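Local coordinates for HIAXHD3 (Humicola insolens, PDB 3ZXK), which is a family GH43 exo-acting arabinofuranosidase that probably removes arabinose side chains from xylan, its active site engineered to add endo-xylanase activity, at residues A[239-251]-A[262-276]. Residues are numbered along the deposited sequence; the frame is centred on the assembly and turned at random. Where two conformers were deposited one is given.
Sequences GPLANAGFAHQGG and YVAFMDAYPGGRIPV. With AHR (alpha-L-arabinofuranose), chain C.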
loop_
_atom_site.group_PDB
_atom_site.type_symbol
_atom_site.label_atom_id
_atom_site.label_comp_id
_atom_site.label_asym_id
_atom_site.label_seq_id
_atom_site.Cartn_x
_atom_site.Cartn_y
_atom_site.Cartn_z
ATOM N N GLY A 239 -9.973 -19.484 7.350
ATOM C CA GLY A 239 -9.802 -18.382 8.314
ATOM C C GLY A 239 -8.616 -17.484 7.977
ATOM O O GLY A 239 -7.822 -17.793 7.107
ATOM N N PRO A 240 -8.475 -16.369 8.688
ATOM C CA PRO A 240 -9.312 -16.000 9.811
ATOM C C PRO A 240 -10.456 -15.056 9.437
ATOM O O PRO A 240 -11.146 -14.554 10.325
ATOM C CB PRO A 240 -8.318 -15.267 10.722
ATOM C CG PRO A 240 -7.440 -14.541 9.740
ATOM C CD PRO A 240 -7.246 -15.547 8.626
ATOM N N LEU A 241 -10.629 -14.790 8.144
ATOM C CA LEU A 241 -11.661 -13.867 7.689
ATOM C C LEU A 241 -12.418 -14.531 6.541
ATOM O O LEU A 241 -11.805 -15.243 5.736
ATOM C CB LEU A 241 -10.995 -12.555 7.240
ATOM C CG LEU A 241 -11.726 -11.248 6.939
ATOM C CD1 LEU A 241 -12.458 -10.717 8.164
ATOM C CD2 LEU A 241 -10.714 -10.213 6.461
ATOM N N ALA A 242 -13.742 -14.352 6.481
ATOM C CA ALA A 242 -14.530 -14.905 5.374
ATOM C C ALA A 242 -14.434 -14.029 4.119
ATOM O O ALA A 242 -14.213 -12.809 4.203
ATOM C CB ALA A 242 -15.996 -15.068 5.786
ATOM N N ASN A 243 -14.645 -14.643 2.953
ATOM C CA ASN A 243 -14.806 -13.906 1.682
ATOM C C ASN A 243 -13.616 -13.056 1.339
ATOM O O ASN A 243 -13.772 -11.984 0.773
ATOM C CB ASN A 243 -16.100 -13.064 1.661
ATOM C CG ASN A 243 -17.297 -13.853 2.094
ATOM O OD1 ASN A 243 -18.066 -13.439 2.978
ATOM N ND2 ASN A 243 -17.467 -14.996 1.488
ATOM N N ALA A 244 -12.424 -13.579 1.650
ATOM C CA ALA A 244 -11.175 -12.813 1.504
ATOM C C ALA A 244 -10.068 -13.708 0.962
ATOM O O ALA A 244 -8.886 -13.535 1.252
ATOM C CB ALA A 244 -10.786 -12.186 2.840
ATOM N N GLY A 245 -10.462 -14.665 0.124
ATOM C CA GLY A 245 -9.501 -15.628 -0.406
ATOM C C GLY A 245 -8.795 -16.394 0.695
ATOM O O GLY A 245 -9.371 -16.688 1.761
ATOM N N PHE A 246 -7.521 -16.671 0.450
ATOM C CA PHE A 246 -6.706 -17.446 1.361
ATOM C C PHE A 246 -5.510 -16.667 1.823
ATOM O O PHE A 246 -4.922 -15.893 1.050
ATOM C CB PHE A 246 -6.156 -18.682 0.649
ATOM C CG PHE A 246 -7.206 -19.618 0.197
ATOM C CD1 PHE A 246 -7.761 -20.522 1.100
ATOM C CD2 PHE A 246 -7.693 -19.571 -1.107
ATOM C CE1 PHE A 246 -8.775 -21.393 0.700
ATOM C CE2 PHE A 246 -8.691 -20.458 -1.519
ATOM C CZ PHE A 246 -9.239 -21.359 -0.607
ATOM N N ALA A 247 -5.162 -16.876 3.088
ATOM C CA ALA A 247 -3.904 -16.388 3.663
ATOM C C ALA A 247 -2.734 -16.965 2.894
ATOM O O ALA A 247 -2.627 -18.186 2.741
ATOM C CB ALA A 247 -3.823 -16.780 5.146
ATOM N N HIS A 248 -1.883 -16.075 2.359
ATOM C CA HIS A 248 -0.710 -16.534 1.604
ATOM C C HIS A 248 0.298 -15.443 1.461
ATOM O O HIS A 248 0.023 -14.281 1.825
ATOM C CB HIS A 248 -1.149 -17.073 0.232
ATOM C CG HIS A 248 -1.660 -16.017 -0.718
ATOM N ND1 HIS A 248 -2.813 -15.326 -0.520
ATOM C CD2 HIS A 248 -1.124 -15.539 -1.902
ATOM C CE1 HIS A 248 -2.984 -14.447 -1.534
ATOM N NE2 HIS A 248 -1.966 -14.596 -2.385
ATOM N N GLN A 249 1.467 -15.801 0.909
ATOM C CA GLN A 249 2.559 -14.869 0.660
ATOM C C GLN A 249 3.024 -14.260 2.011
ATOM O O GLN A 249 2.935 -14.926 3.062
ATOM C CB GLN A 249 2.188 -13.853 -0.431
ATOM C CG GLN A 249 3.384 -13.470 -1.289
ATOM C CD GLN A 249 2.997 -12.717 -2.546
ATOM O OE1 GLN A 249 1.882 -12.882 -3.072
ATOM N NE2 GLN A 249 3.921 -11.858 -3.036
ATOM N N GLY A 250 3.556 -13.044 2.035
ATOM C CA GLY A 250 4.016 -12.512 3.329
ATOM C C GLY A 250 5.366 -13.095 3.734
ATOM O O GLY A 250 6.143 -13.563 2.890
ATOM N N GLY A 251 5.641 -13.100 5.030
ATOM C CA GLY A 251 6.942 -13.571 5.500
ATOM C C GLY A 251 6.903 -13.917 6.962
ATOM O O GLY A 251 5.868 -13.796 7.624
ATOM N N TYR A 262 4.176 -15.923 11.519
ATOM C CA TYR A 262 3.980 -15.843 10.062
ATOM C C TYR A 262 2.992 -14.678 9.821
ATOM O O TYR A 262 1.869 -14.660 10.384
ATOM C CB TYR A 262 3.478 -17.196 9.512
ATOM C CG TYR A 262 3.151 -17.208 8.030
ATOM C CD1 TYR A 262 3.816 -16.362 7.125
ATOM C CD2 TYR A 262 2.156 -18.053 7.525
ATOM C CE1 TYR A 262 3.513 -16.370 5.773
ATOM C CE2 TYR A 262 1.837 -18.054 6.195
ATOM C CZ TYR A 262 2.488 -17.205 5.325
ATOM O OH TYR A 262 2.128 -17.245 3.993
ATOM N N VAL A 263 3.430 -13.693 9.043
ATOM C CA VAL A 263 2.568 -12.556 8.689
ATOM C C VAL A 263 2.224 -12.769 7.229
ATOM O O VAL A 263 3.081 -12.652 6.360
ATOM C CB VAL A 263 3.264 -11.181 8.865
ATOM C CG1 VAL A 263 2.279 -10.060 8.599
ATOM C CG2 VAL A 263 3.809 -11.047 10.276
ATOM N N ALA A 264 0.971 -13.104 6.962
ATOM C CA ALA A 264 0.529 -13.357 5.572
ATOM C C ALA A 264 -0.457 -12.270 5.177
ATOM O O ALA A 264 -0.758 -11.389 5.995
ATOM C CB ALA A 264 -0.123 -14.743 5.440
ATOM N N PHE A 265 -0.985 -12.282 3.950
ATOM C CA PHE A 265 -2.131 -11.410 3.730
ATOM C C PHE A 265 -3.276 -12.158 3.094
ATOM O O PHE A 265 -3.092 -13.262 2.538
ATOM C CB PHE A 265 -1.777 -10.133 2.907
ATOM C CG PHE A 265 -1.126 -10.426 1.594
ATOM C CD1 PHE A 265 -1.905 -10.741 0.476
ATOM C CD2 PHE A 265 0.269 -10.394 1.469
ATOM C CE1 PHE A 265 -1.304 -11.019 -0.750
ATOM C CE2 PHE A 265 0.862 -10.652 0.253
ATOM C CZ PHE A 265 0.085 -10.961 -0.854
ATOM N N MET A 266 -4.459 -11.546 3.202
ATOM C CA MET A 266 -5.724 -12.045 2.663
ATOM C C MET A 266 -6.107 -11.218 1.436
ATOM O O MET A 266 -5.838 -10.006 1.413
ATOM C CB MET A 266 -6.839 -11.851 3.701
ATOM C CG MET A 266 -6.604 -12.498 5.059
ATOM S SD MET A 266 -6.510 -14.306 5.015
ATOM C CE MET A 266 -8.112 -14.780 4.350
ATOM N N ASP A 267 -6.800 -11.841 0.481
ATOM C CA ASP A 267 -7.424 -11.136 -0.660
ATOM C C ASP A 267 -8.794 -10.529 -0.288
ATOM O O ASP A 267 -9.846 -10.950 -0.769
ATOM C CB ASP A 267 -7.507 -12.030 -1.916
ATOM C CG ASP A 267 -6.129 -12.331 -2.527
ATOM O OD1 ASP A 267 -5.243 -11.460 -2.464
ATOM O OD2 ASP A 267 -5.933 -13.450 -3.072
ATOM N N ALA A 268 -8.772 -9.527 0.583
ATOM C CA ALA A 268 -9.984 -8.963 1.157
ATOM C C ALA A 268 -10.601 -7.867 0.281
ATOM O O ALA A 268 -10.979 -6.805 0.785
ATOM C CB ALA A 268 -9.674 -8.434 2.554
ATOM N N TYR A 269 -10.715 -8.135 -1.029
ATOM C CA TYR A 269 -11.392 -7.243 -1.964
ATOM C C TYR A 269 -12.862 -7.129 -1.541
ATOM O O TYR A 269 -13.446 -8.120 -1.063
ATOM C CB TYR A 269 -11.233 -7.765 -3.383
ATOM C CG TYR A 269 -9.784 -7.691 -3.800
ATOM C CD1 TYR A 269 -9.184 -6.462 -4.045
ATOM C CD2 TYR A 269 -8.985 -8.835 -3.874
ATOM C CE1 TYR A 269 -7.837 -6.374 -4.380
ATOM C CE2 TYR A 269 -7.645 -8.746 -4.217
ATOM C CZ TYR A 269 -7.076 -7.505 -4.475
ATOM O OH TYR A 269 -5.730 -7.417 -4.816
ATOM N N PRO A 270 -13.465 -5.921 -1.660
ATOM C CA PRO A 270 -12.961 -4.743 -2.382
ATOM C C PRO A 270 -12.027 -3.811 -1.602
ATOM O O PRO A 270 -11.588 -2.804 -2.139
ATOM C CB PRO A 270 -14.247 -4.010 -2.778
ATOM C CG PRO A 270 -15.147 -4.282 -1.614
ATOM C CD PRO A 270 -14.889 -5.755 -1.306
ATOM N N GLY A 271 -11.711 -4.143 -0.360
ATOM C CA GLY A 271 -10.813 -3.319 0.427
ATOM C C GLY A 271 -9.343 -3.405 0.045
ATOM O O GLY A 271 -8.598 -2.454 0.263
ATOM N N GLY A 272 -8.925 -4.548 -0.485
ATOM C CA GLY A 272 -7.511 -4.793 -0.781
ATOM C C GLY A 272 -6.942 -5.961 0.001
ATOM O O GLY A 272 -7.679 -6.827 0.449
ATOM N N ARG A 273 -5.626 -5.991 0.121
ATOM C CA ARG A 273 -4.920 -7.135 0.668
ATOM C C ARG A 273 -4.345 -6.746 2.010
ATOM O O ARG A 273 -3.548 -5.809 2.102
ATOM C CB ARG A 273 -3.867 -7.628 -0.322
ATOM C CG ARG A 273 -4.594 -8.216 -1.525
ATOM C CD ARG A 273 -3.706 -8.666 -2.660
ATOM N NE ARG A 273 -2.955 -7.593 -3.285
ATOM C CZ ARG A 273 -1.956 -7.797 -4.144
ATOM N NH1 ARG A 273 -1.600 -9.055 -4.476
ATOM N NH2 ARG A 273 -1.311 -6.749 -4.673
ATOM N N ILE A 274 -4.798 -7.450 3.046
ATOM C CA ILE A 274 -4.603 -7.030 4.420
ATOM C C ILE A 274 -3.893 -8.103 5.251
ATOM O O ILE A 274 -4.086 -9.294 5.038
ATOM C CB ILE A 274 -5.958 -6.577 5.057
ATOM C CG1 ILE A 274 -6.895 -7.773 5.299
ATOM C CG2 ILE A 274 -6.616 -5.495 4.183
ATOM C CD1 ILE A 274 -8.247 -7.366 5.861
ATOM N N PRO A 275 -3.073 -7.682 6.224
ATOM C CA PRO A 275 -2.253 -8.663 6.927
ATOM C C PRO A 275 -2.946 -9.400 8.073
ATOM O O PRO A 275 -3.753 -8.812 8.810
ATOM C CB PRO A 275 -1.101 -7.819 7.505
ATOM C CG PRO A 275 -1.681 -6.447 7.666
ATOM C CD PRO A 275 -2.666 -6.289 6.525
ATOM N N VAL A 276 -2.600 -10.679 8.187
ATOM C CA VAL A 276 -3.039 -11.552 9.296
ATOM C C VAL A 276 -1.780 -12.209 9.876
ATOM O O VAL A 276 -0.798 -12.422 9.166
ATOM C CB VAL A 276 -4.073 -12.613 8.826
ATOM C CG1 VAL A 276 -5.359 -11.920 8.377
ATOM C CG2 VAL A 276 -3.523 -13.431 7.677
HETATM O O5 AHR C . -6.058 -13.562 -5.754
HETATM C C5 AHR C . -5.605 -12.242 -6.117
HETATM C C4 AHR C . -4.079 -12.166 -6.240
HETATM O O4 AHR C . -3.608 -13.081 -7.227
HETATM C C3 AHR C . -3.263 -12.564 -5.014
HETATM O O3 AHR C . -3.154 -11.523 -4.055
HETATM C C2 AHR C . -1.901 -12.891 -5.562
HETATM O O2 AHR C . -1.269 -13.959 -4.830
HETATM C C1 AHR C . -2.219 -13.352 -6.970
HETATM O O HOH W 1 -6.491 -15.992 -2.116
#
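M266, in the conformer given, one of two deposited, is the bump that fills the hollow made by the loop 239-247. In that copy its chain folds back, which tucks CE among the backbone carbonyls of A244 and G245, 3.4 Å from A244 O, while SD lies against CB of A247 and CD of P240. Beside it the P240 ring, on a cis peptide, meets V276 tip to tip, CG to CG1 at 3.6 Å; L241 lays CD2 across CD1 of I274 at about a right angle, and A244 CB sits on A268. Farther along, H248 and F265 form an antiparallel hydrogen-bonded pair. The edge of F265 turns toward the face of the H248 ring in a T-shaped stack, centroids 5.1 Å apart, and H248 O stands over the centre of the F265 ring. Q249 runs alongside that ring, its CB 3.5 Å from CE2. H248 ND1 donates to F246 O, fixing the imidazole rotation and presenting NE2 to O2 of the arabinofuranose, 2.6 Å away. D267 takes sugar O3 on OD1 and O5 on OD2, and R273 NH1 reaches O3 as well. Between H248 and G251 a beta bulge shifts the register; there G250 CA lies 3.2 Å from V263 O, where a side chain would clash. Y262, its CG anti to the backbone N (chi1 176°), swings its hydroxyl over to Q249 O, a 2.6 Å bond on an in-plane lone pair. A phenylalanine here would probably leave the bulge carbonyl of Q249 without that donor. Strands 250-254, 260-267, 273-282 and 288-290 form one antiparallel blade of the GH43 five-bladed beta-propeller; strand 202-209 of the preceding blade touches H248, Q249 and Y262.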